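Local coordinates for metallo-beta-lactamase family protein (Thermus thermophilus, PDB 2ZO4) that binds two zinc ions in a metallo-beta-lactamase fold and is probably a hydrolase, its natural substrate not being established, at residues D37-G41 with P73-S79; A45-L49 with L78-F82; T21-Y25 with Y230-F234; F90-F96 with P147-D152. All coordinates share one frame. Numbering follows the deposited sequence.

Contact 1. Residues D37-G41 with P73-S79; sequences DTALG and PDHYGLS. With ZN (zinc ion), chain C.
Residues 73-79, a short helix then a type I turn, carry two direct ligands of a zinc in the metallo-beta-lactamase fold; loop 37-41 supports them from the second shell through Asp37. The loop is irregular, with positive phi at Asp37 (69°) and Ala39 (56°), and CA registers Asp37-His75 (4.7 Å) and Ala39-Asp74 (4.5 Å). Pro73 CB touches Leu40 CD1 (4.3 Å). Asp74 (chi1 p) binds zinc through OD2 at 2.3 Å. His75 (chi1 m) binds it through NE2 at 2.1 Å, while its ND1 donates to Asp37 OD2 (2.7 Å, 163°), fixing the ring. Thr38 N and OG1 donate to His75 O, both at 2.9 Å. Gly77 CA lies 3.8 Å from Leu40 CA; an ideal Gly77 CB would fall 2.4 Å from Leu40 CB and 2.6 Å from Ala39 O, excluding a side chain. Leu78 N donates weakly to Ala39 O (3.1 Å) and to Thr38 OG1 (3.2 Å), which chi1 p sets between it and His75 O. Helix 43-55 and strands 21-29 and 65-68 pack alongside.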
# COMPACT_ATOMS: atom_id res chain seq x y z
N ASP A 37 -5.38 -9.54 2.58
CA ASP A 37 -4.76 -9.38 1.25
C ASP A 37 -4.80 -10.67 0.42
O ASP A 37 -5.01 -11.76 0.96
CB ASP A 37 -3.37 -8.75 1.36
CG ASP A 37 -3.41 -7.33 1.91
OD1 ASP A 37 -4.48 -6.69 1.82
OD2 ASP A 37 -2.38 -6.85 2.44
N THR A 38 -4.62 -10.54 -0.90
CA THR A 38 -5.01 -11.61 -1.83
C THR A 38 -4.05 -11.90 -2.98
O THR A 38 -4.34 -12.75 -3.82
CB THR A 38 -6.39 -11.32 -2.49
OG1 THR A 38 -6.31 -10.11 -3.25
CG2 THR A 38 -7.49 -11.20 -1.46
N ALA A 39 -2.91 -11.21 -3.02
CA ALA A 39 -2.01 -11.24 -4.18
C ALA A 39 -2.76 -10.84 -5.47
O ALA A 39 -3.61 -9.95 -5.44
CB ALA A 39 -1.33 -12.61 -4.33
N LEU A 40 -2.45 -11.50 -6.58
CA LEU A 40 -2.99 -11.09 -7.88
C LEU A 40 -3.02 -12.24 -8.89
O LEU A 40 -2.50 -13.33 -8.63
CB LEU A 40 -2.21 -9.89 -8.45
CG LEU A 40 -0.82 -10.09 -9.07
CD1 LEU A 40 -0.33 -8.77 -9.65
CD2 LEU A 40 0.20 -10.66 -8.08
N GLY A 41 -3.63 -11.98 -10.05
CA GLY A 41 -3.92 -13.02 -11.04
C GLY A 41 -2.78 -13.34 -11.97
O GLY A 41 -2.80 -12.98 -13.15
N PRO A 73 -2.02 -3.68 -6.59
CA PRO A 73 -2.33 -4.95 -7.24
C PRO A 73 -1.87 -6.20 -6.47
O PRO A 73 -2.57 -7.21 -6.48
CB PRO A 73 -1.60 -4.85 -8.59
CG PRO A 73 -0.58 -3.77 -8.40
CD PRO A 73 -1.19 -2.81 -7.44
N ASP A 74 -0.72 -6.11 -5.81
CA ASP A 74 -0.18 -7.22 -5.02
C ASP A 74 -0.98 -7.58 -3.76
O ASP A 74 -0.73 -8.61 -3.13
CB ASP A 74 1.30 -6.96 -4.67
CG ASP A 74 1.53 -5.60 -4.00
OD1 ASP A 74 0.89 -4.60 -4.40
OD2 ASP A 74 2.38 -5.54 -3.09
N HIS A 75 -1.95 -6.74 -3.39
CA HIS A 75 -2.79 -6.97 -2.21
C HIS A 75 -4.26 -7.15 -2.61
O HIS A 75 -5.01 -7.88 -1.97
CB HIS A 75 -2.65 -5.80 -1.23
CG HIS A 75 -1.24 -5.59 -0.75
ND1 HIS A 75 -0.80 -6.02 0.48
CD2 HIS A 75 -0.18 -4.99 -1.34
CE1 HIS A 75 0.47 -5.70 0.63
NE2 HIS A 75 0.87 -5.07 -0.46
N TYR A 76 -4.64 -6.50 -3.70
CA TYR A 76 -6.03 -6.30 -4.10
C TYR A 76 -6.41 -7.16 -5.32
O TYR A 76 -7.60 -7.35 -5.60
CB TYR A 76 -6.19 -4.81 -4.38
CG TYR A 76 -7.43 -4.28 -5.07
CD1 TYR A 76 -8.40 -3.58 -4.36
CD2 TYR A 76 -7.58 -4.38 -6.46
CE1 TYR A 76 -9.52 -3.04 -5.00
CE2 TYR A 76 -8.70 -3.86 -7.10
CZ TYR A 76 -9.66 -3.18 -6.37
OH TYR A 76 -10.75 -2.65 -7.02
N GLY A 77 -5.41 -7.69 -6.01
CA GLY A 77 -5.58 -8.35 -7.31
C GLY A 77 -6.55 -9.52 -7.41
O GLY A 77 -7.25 -9.65 -8.40
N LEU A 78 -6.58 -10.37 -6.39
CA LEU A 78 -7.50 -11.51 -6.40
C LEU A 78 -8.81 -11.31 -5.63
O LEU A 78 -9.63 -12.24 -5.54
CB LEU A 78 -6.80 -12.80 -5.94
CG LEU A 78 -5.82 -13.47 -6.92
CD1 LEU A 78 -5.24 -14.74 -6.31
CD2 LEU A 78 -6.49 -13.78 -8.26
N SER A 79 -9.02 -10.12 -5.07
CA SER A 79 -10.20 -9.85 -4.24
C SER A 79 -11.53 -10.10 -4.97
O SER A 79 -12.47 -10.64 -4.38
CB SER A 79 -10.16 -8.44 -3.65
OG SER A 79 -10.11 -7.44 -4.66
ZN ZN C . 2.60 -4.23 -1.19
O HOH W 1 2.16 -2.79 -2.47

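Contact 2. Residues A45-L49 with L78-F82; sequences ARGAL and LSGFF
Helix-to-helix packing on the outer layer of the metallo-beta-lactamase fold joins 45-49, inside helix 43-55, to 78-82, where Leu78 leads into helix 79-84. The helical backbones give Leu49 N to Ala45 O at 3.1 Å and Phe82 N to Leu78 O at 3.0 Å. The backbones stay apart: the nearest CA atoms, of Arg46 and of Leu78 just before the second helix, are 8.4 Å from each other, so side chains bridge the gap. Arg46, whose side chain is extended at chi2 and chi3 (both t), buries the most surface. Its guanidinium covers Leu78, with Arg46 NH2 3.7 Å from Leu78 CD2, and forms a cation-pi pair with Phe81, CZ lying 4.7 Å from the ring centroid and 16° off the normal. Leu78 (chi1 m, chi2 t) fills the space beneath, and Leu78 CD1 lies 4.1 Å from Leu49 CD2. Deeper, Phe82 packs also on Ile66 of the sheet, and Leu49 (chi1 t, chi2 p) places CD2 at the edge of the Phe82 ring, 3.8 Å from CZ.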
# COMPACT_ATOMS: atom_id res chain seq x y z
N ALA A 45 1.31 -16.77 -8.77
CA ALA A 45 0.70 -16.26 -7.55
C ALA A 45 -0.52 -17.09 -7.12
O ALA A 45 -0.64 -17.46 -5.96
CB ALA A 45 0.33 -14.79 -7.69
N ARG A 46 -1.41 -17.37 -8.07
CA ARG A 46 -2.58 -18.22 -7.83
C ARG A 46 -2.17 -19.61 -7.34
O ARG A 46 -2.78 -20.15 -6.41
CB ARG A 46 -3.42 -18.38 -9.10
CG ARG A 46 -4.22 -17.16 -9.52
CD ARG A 46 -4.87 -17.41 -10.87
NE ARG A 46 -5.73 -16.31 -11.30
CZ ARG A 46 -7.03 -16.22 -11.02
NH1 ARG A 46 -7.64 -17.15 -10.29
NH2 ARG A 46 -7.72 -15.18 -11.46
N GLY A 47 -1.15 -20.17 -7.98
CA GLY A 47 -0.65 -21.51 -7.67
C GLY A 47 -0.08 -21.60 -6.27
O GLY A 47 -0.39 -22.54 -5.53
N ALA A 48 0.74 -20.62 -5.91
CA ALA A 48 1.33 -20.53 -4.58
C ALA A 48 0.27 -20.40 -3.48
O ALA A 48 0.38 -21.05 -2.44
CB ALA A 48 2.30 -19.36 -4.51
N LEU A 49 -0.74 -19.57 -3.73
CA LEU A 49 -1.81 -19.37 -2.76
C LEU A 49 -2.63 -20.65 -2.57
O LEU A 49 -2.95 -21.03 -1.44
CB LEU A 49 -2.71 -18.18 -3.17
CG LEU A 49 -3.84 -17.73 -2.23
CD1 LEU A 49 -3.39 -17.65 -0.77
CD2 LEU A 49 -4.41 -16.39 -2.70
N LEU A 78 -6.58 -10.37 -6.39
CA LEU A 78 -7.50 -11.51 -6.40
C LEU A 78 -8.81 -11.31 -5.63
O LEU A 78 -9.63 -12.24 -5.54
CB LEU A 78 -6.80 -12.80 -5.94
CG LEU A 78 -5.82 -13.47 -6.92
CD1 LEU A 78 -5.24 -14.74 -6.31
CD2 LEU A 78 -6.49 -13.78 -8.26
N SER A 79 -9.02 -10.12 -5.07
CA SER A 79 -10.20 -9.85 -4.24
C SER A 79 -11.53 -10.10 -4.97
O SER A 79 -12.47 -10.64 -4.38
CB SER A 79 -10.16 -8.44 -3.65
OG SER A 79 -10.11 -7.44 -4.66
N GLY A 80 -11.59 -9.72 -6.24
CA GLY A 80 -12.77 -9.97 -7.07
C GLY A 80 -12.96 -11.44 -7.40
O GLY A 80 -14.09 -11.88 -7.59
N PHE A 81 -11.86 -12.19 -7.47
CA PHE A 81 -11.91 -13.64 -7.69
C PHE A 81 -12.54 -14.32 -6.48
O PHE A 81 -13.49 -15.10 -6.62
CB PHE A 81 -10.52 -14.22 -7.99
CG PHE A 81 -10.46 -15.74 -7.91
CD1 PHE A 81 -11.06 -16.54 -8.89
CD2 PHE A 81 -9.78 -16.37 -6.86
CE1 PHE A 81 -11.01 -17.94 -8.81
CE2 PHE A 81 -9.72 -17.77 -6.78
CZ PHE A 81 -10.33 -18.55 -7.76
N PHE A 82 -12.00 -14.03 -5.30
CA PHE A 82 -12.57 -14.54 -4.06
C PHE A 82 -14.02 -14.10 -3.88
O PHE A 82 -14.87 -14.91 -3.52
CB PHE A 82 -11.71 -14.12 -2.86
CG PHE A 82 -10.47 -14.95 -2.68
CD1 PHE A 82 -9.22 -14.42 -2.99
CD2 PHE A 82 -10.55 -16.26 -2.23
CE1 PHE A 82 -8.06 -15.19 -2.83
CE2 PHE A 82 -9.41 -17.04 -2.07
CZ PHE A 82 -8.16 -16.50 -2.37

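Contact 3. Residues T21-Y25 with Y230-F234; sequences TVNLY and YAGHF. With ZN (zinc ion), chain C.
Five hydrogen bonds join strand 21-25 to the end of strand 228-231 and the loop after it, where the two sheets of the metallo-beta-lactamase αββα sandwich meet at the zinc site. His233 ND1 donates to Thr21 O (2.7 Å, 165°), which orients the ring so that NE2 binds the zinc at 2.1 Å; Asp74, His75 and Asp190 complete the protein ligands. Asn23 N donates to Gly232 O (2.7 Å, 167°), the point of closest backbone approach, with CA atoms 4.7 Å apart. With chi1 m, the Asn23 side chain points toward the loop, and ND2 reaches Phe234 O at 2.9 Å and Ala231 O at 3.3 Å. Tyr25 OH gives Ala231 O a second donor at 2.7 Å. Water 2 links Thr21 O (2.9 Å) with Phe234 N (2.8 Å). Packing is sparse by comparison: Val22 CG2 lies 3.9 Å from His233 CE1, Val22 CA makes a CA-H...O contact with Gly232 O at 3.5 Å, and Tyr25 CZ rests 3.5 Å from Tyr230 CB.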
# COMPACT_ATOMS: atom_id res chain seq x y z
N THR A 21 7.91 -10.52 -3.47
CA THR A 21 7.07 -11.35 -2.60
C THR A 21 6.13 -10.49 -1.77
O THR A 21 6.55 -9.51 -1.14
CB THR A 21 7.92 -12.24 -1.66
OG1 THR A 21 8.91 -12.94 -2.43
CG2 THR A 21 7.05 -13.27 -0.93
N VAL A 22 4.85 -10.86 -1.77
CA VAL A 22 3.86 -10.24 -0.91
C VAL A 22 3.50 -11.19 0.23
O VAL A 22 3.44 -12.41 0.04
CB VAL A 22 2.60 -9.77 -1.70
CG1 VAL A 22 1.77 -10.97 -2.22
CG2 VAL A 22 1.73 -8.83 -0.87
N ASN A 23 3.28 -10.62 1.42
CA ASN A 23 2.84 -11.37 2.59
C ASN A 23 1.34 -11.26 2.81
O ASN A 23 0.82 -10.17 3.10
CB ASN A 23 3.58 -10.90 3.85
CG ASN A 23 5.07 -11.14 3.78
OD1 ASN A 23 5.53 -12.13 3.21
ND2 ASN A 23 5.84 -10.22 4.36
N LEU A 24 0.65 -12.38 2.67
CA LEU A 24 -0.76 -12.49 3.01
C LEU A 24 -0.89 -13.15 4.37
O LEU A 24 0.04 -13.84 4.82
CB LEU A 24 -1.51 -13.31 1.96
CG LEU A 24 -1.23 -13.10 0.47
CD1 LEU A 24 -2.21 -13.92 -0.35
CD2 LEU A 24 -1.31 -11.62 0.08
N TYR A 25 -2.02 -12.93 5.03
CA TYR A 25 -2.25 -13.50 6.35
C TYR A 25 -3.60 -14.21 6.42
O TYR A 25 -4.65 -13.61 6.16
CB TYR A 25 -2.09 -12.41 7.44
CG TYR A 25 -0.69 -11.85 7.43
CD1 TYR A 25 0.33 -12.48 8.14
CD2 TYR A 25 -0.37 -10.72 6.68
CE1 TYR A 25 1.63 -11.99 8.12
CE2 TYR A 25 0.93 -10.22 6.65
CZ TYR A 25 1.93 -10.87 7.37
OH TYR A 25 3.21 -10.39 7.35
N TYR A 230 3.57 -7.56 11.51
CA TYR A 230 3.72 -8.39 10.33
C TYR A 230 3.19 -7.61 9.14
O TYR A 230 1.99 -7.33 9.05
CB TYR A 230 2.99 -9.72 10.50
CG TYR A 230 3.39 -10.50 11.74
CD1 TYR A 230 4.70 -10.93 11.92
CD2 TYR A 230 2.45 -10.81 12.72
CE1 TYR A 230 5.07 -11.65 13.06
CE2 TYR A 230 2.81 -11.53 13.85
CZ TYR A 230 4.12 -11.94 14.02
OH TYR A 230 4.48 -12.65 15.14
N ALA A 231 4.09 -7.24 8.24
CA ALA A 231 3.80 -6.31 7.16
C ALA A 231 3.56 -7.02 5.83
O ALA A 231 3.62 -8.25 5.75
CB ALA A 231 4.93 -5.29 7.04
N GLY A 232 3.29 -6.23 4.79
CA GLY A 232 2.97 -6.75 3.47
C GLY A 232 4.16 -7.30 2.71
O GLY A 232 4.01 -8.08 1.78
N HIS A 233 5.36 -6.87 3.11
CA HIS A 233 6.60 -7.35 2.49
C HIS A 233 7.70 -7.51 3.54
O HIS A 233 7.64 -6.89 4.60
CB HIS A 233 7.06 -6.40 1.38
CG HIS A 233 6.01 -6.10 0.37
ND1 HIS A 233 5.72 -6.96 -0.68
CD2 HIS A 233 5.16 -5.06 0.24
CE1 HIS A 233 4.75 -6.45 -1.41
NE2 HIS A 233 4.39 -5.30 -0.88
N PHE A 234 8.68 -8.35 3.22
CA PHE A 234 9.86 -8.60 4.06
C PHE A 234 9.55 -9.30 5.39
O PHE A 234 8.47 -9.86 5.57
CB PHE A 234 10.67 -7.31 4.29
CG PHE A 234 11.10 -6.62 3.03
CD1 PHE A 234 12.23 -7.04 2.34
CD2 PHE A 234 10.37 -5.55 2.53
CE1 PHE A 234 12.63 -6.39 1.17
CE2 PHE A 234 10.75 -4.90 1.36
CZ PHE A 234 11.89 -5.32 0.68
ZN ZN C . 2.60 -4.23 -1.19
O HOH W 2 8.84 -9.30 0.63
O HOH W 1 2.16 -2.79 -2.47

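Contact 4. Residues F90-F96 with P147-D152; sequences FLHEEEF and PLPLRD
A parallel strand pair at the margin of the six-stranded sheet of the metallo-beta-lactamase fold brings edge strand 148-150 beside strand 88-92. Phe90, Leu91 and His92 register with Leu148, Pro149 and Leu150 (CA-CA 4.8, 5.2 and 4.2 Å); the axes of strands 90-92 and 148-150 approach to 4.3 Å and cross at -45°. Leu91 N donates to Leu148 O (3.0 Å), Leu150 N to Leu91 O (2.8 Å) and Glu93 N to Leu150 O (3.0 Å). On the face carrying Phe90 and His92, Phe90 CD1 meets Leu150 CD2 at 3.5 Å. Residues 93-96 turn helically and return Phe96 (chi1 m) over the prolines: Phe96 CZ is 3.9 Å from Pro147 CG, and Pro149 CB makes an off-centre CH-pi contact, 4.2 Å from the ring centroid. Water 3 joins His92 NE2 (2.9 Å), Glu93 OE2 (2.6 Å) and Asp152 N (2.8 Å). Because Leu91 bonds to Leu148 O and Leu150 N, on both sides of Pro149, the proline's missing amide hydrogen costs this pairing nothing.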
# COMPACT_ATOMS: atom_id res chain seq x y z
N PHE A 90 -13.73 -6.52 2.24
CA PHE A 90 -13.69 -5.29 3.03
C PHE A 90 -12.50 -4.42 2.60
O PHE A 90 -11.39 -4.92 2.41
CB PHE A 90 -13.58 -5.61 4.52
CG PHE A 90 -14.84 -6.19 5.11
CD1 PHE A 90 -15.82 -5.36 5.65
CD2 PHE A 90 -15.04 -7.57 5.14
CE1 PHE A 90 -16.98 -5.89 6.20
CE2 PHE A 90 -16.20 -8.11 5.70
CZ PHE A 90 -17.17 -7.27 6.23
N LEU A 91 -12.76 -3.12 2.47
CA LEU A 91 -11.80 -2.15 1.96
C LEU A 91 -12.07 -0.82 2.64
O LEU A 91 -13.23 -0.43 2.77
CB LEU A 91 -12.01 -1.97 0.45
CG LEU A 91 -10.90 -1.84 -0.60
CD1 LEU A 91 -11.40 -0.94 -1.73
CD2 LEU A 91 -9.57 -1.32 -0.07
N HIS A 92 -11.02 -0.10 3.07
CA HIS A 92 -11.23 1.20 3.73
C HIS A 92 -11.92 2.21 2.81
O HIS A 92 -11.57 2.32 1.64
CB HIS A 92 -9.94 1.79 4.28
CG HIS A 92 -10.16 3.03 5.08
ND1 HIS A 92 -10.19 4.29 4.52
CD2 HIS A 92 -10.40 3.21 6.41
CE1 HIS A 92 -10.43 5.19 5.46
NE2 HIS A 92 -10.56 4.56 6.61
N GLU A 93 -12.87 2.94 3.38
CA GLU A 93 -13.75 3.87 2.65
C GLU A 93 -13.02 4.86 1.72
O GLU A 93 -13.51 5.17 0.63
CB GLU A 93 -14.67 4.63 3.63
CG GLU A 93 -13.92 5.44 4.72
CD GLU A 93 -14.84 6.03 5.80
OE1 GLU A 93 -16.07 6.13 5.57
OE2 GLU A 93 -14.34 6.41 6.88
N GLU A 94 -11.84 5.32 2.14
CA GLU A 94 -11.07 6.32 1.40
C GLU A 94 -10.47 5.80 0.08
O GLU A 94 -10.05 6.59 -0.78
CB GLU A 94 -10.00 6.93 2.31
CG GLU A 94 -9.18 8.08 1.72
CD GLU A 94 -9.91 9.42 1.67
OE1 GLU A 94 -11.08 9.51 2.10
OE2 GLU A 94 -9.29 10.39 1.20
N GLU A 95 -10.42 4.48 -0.09
CA GLU A 95 -9.98 3.88 -1.35
C GLU A 95 -11.04 3.97 -2.44
O GLU A 95 -10.71 3.99 -3.63
CB GLU A 95 -9.60 2.40 -1.17
CG GLU A 95 -8.40 2.11 -0.27
CD GLU A 95 -7.06 2.51 -0.88
OE1 GLU A 95 -6.82 3.72 -1.07
OE2 GLU A 95 -6.24 1.61 -1.16
N PHE A 96 -12.31 4.02 -2.03
CA PHE A 96 -13.45 3.82 -2.94
C PHE A 96 -13.50 4.78 -4.13
O PHE A 96 -13.69 4.34 -5.26
CB PHE A 96 -14.78 3.85 -2.16
CG PHE A 96 -15.13 2.53 -1.52
CD1 PHE A 96 -14.28 1.93 -0.59
CD2 PHE A 96 -16.34 1.90 -1.82
CE1 PHE A 96 -14.61 0.72 0.00
CE2 PHE A 96 -16.68 0.69 -1.23
CZ PHE A 96 -15.81 0.09 -0.31
N PRO A 147 -17.43 -4.28 -2.67
CA PRO A 147 -16.67 -4.26 -1.42
C PRO A 147 -17.39 -3.43 -0.36
O PRO A 147 -18.11 -2.49 -0.68
CB PRO A 147 -15.35 -3.60 -1.82
CG PRO A 147 -15.68 -2.76 -3.01
CD PRO A 147 -16.74 -3.54 -3.75
N LEU A 148 -17.21 -3.82 0.90
CA LEU A 148 -17.81 -3.09 2.02
C LEU A 148 -16.80 -2.12 2.63
O LEU A 148 -15.66 -2.50 2.91
CB LEU A 148 -18.32 -4.07 3.09
CG LEU A 148 -19.57 -4.88 2.73
CD1 LEU A 148 -19.77 -6.01 3.72
CD2 LEU A 148 -20.81 -3.98 2.70
N PRO A 149 -17.21 -0.84 2.80
CA PRO A 149 -16.30 0.19 3.32
C PRO A 149 -15.98 0.05 4.81
O PRO A 149 -16.89 0.00 5.64
CB PRO A 149 -17.04 1.50 3.04
CG PRO A 149 -18.48 1.13 3.00
CD PRO A 149 -18.54 -0.29 2.48
N LEU A 150 -14.68 -0.01 5.12
CA LEU A 150 -14.21 0.00 6.49
C LEU A 150 -14.00 1.43 6.97
O LEU A 150 -13.76 2.33 6.18
CB LEU A 150 -12.90 -0.79 6.63
CG LEU A 150 -12.95 -2.30 6.34
CD1 LEU A 150 -11.54 -2.88 6.28
CD2 LEU A 150 -13.79 -3.03 7.38
N ARG A 151 -14.09 1.62 8.28
CA ARG A 151 -13.96 2.93 8.90
C ARG A 151 -12.84 2.87 9.95
O ARG A 151 -12.64 1.84 10.59
CB ARG A 151 -15.28 3.29 9.57
CG ARG A 151 -15.61 4.76 9.56
CD ARG A 151 -17.06 5.01 9.95
NE ARG A 151 -18.01 4.68 8.88
CZ ARG A 151 -19.20 5.25 8.74
NH1 ARG A 151 -19.61 6.19 9.58
NH2 ARG A 151 -20.00 4.88 7.74
N ASP A 152 -12.12 3.97 10.12
CA ASP A 152 -11.07 4.05 11.14
C ASP A 152 -11.66 3.77 12.53
O ASP A 152 -12.73 4.29 12.87
CB ASP A 152 -10.38 5.41 11.12
CG ASP A 152 -9.13 5.46 12.00
OD1 ASP A 152 -8.35 4.48 11.99
OD2 ASP A 152 -8.93 6.47 12.70
O HOH W 3 -12.23 6.21 8.39

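In the fold
From the N terminus, residues 21-25 come first, but their partners 230-234 come last, so contact 3 spans the other three and links the two sheets. Within that span, contacts 1 and 2 open in turn at 37-41 and 45-49 and close on overlapping segments that share Leu78 and Ser79. They close the loops through strand 65-68 and join the loop after strand 32-36, and helix 43-55, to the metal-binding segment and helix 79-84. Contact 4 opens afterwards, adding edge strand 148-150 to the sheet that also contains strand 21-29. Contacts 1 and 3 converge on one zinc, with Asp74 OD2 3.0 Å from His233 NE2; contact 4 lies about 12 Å from contact 3 at the nearest atoms.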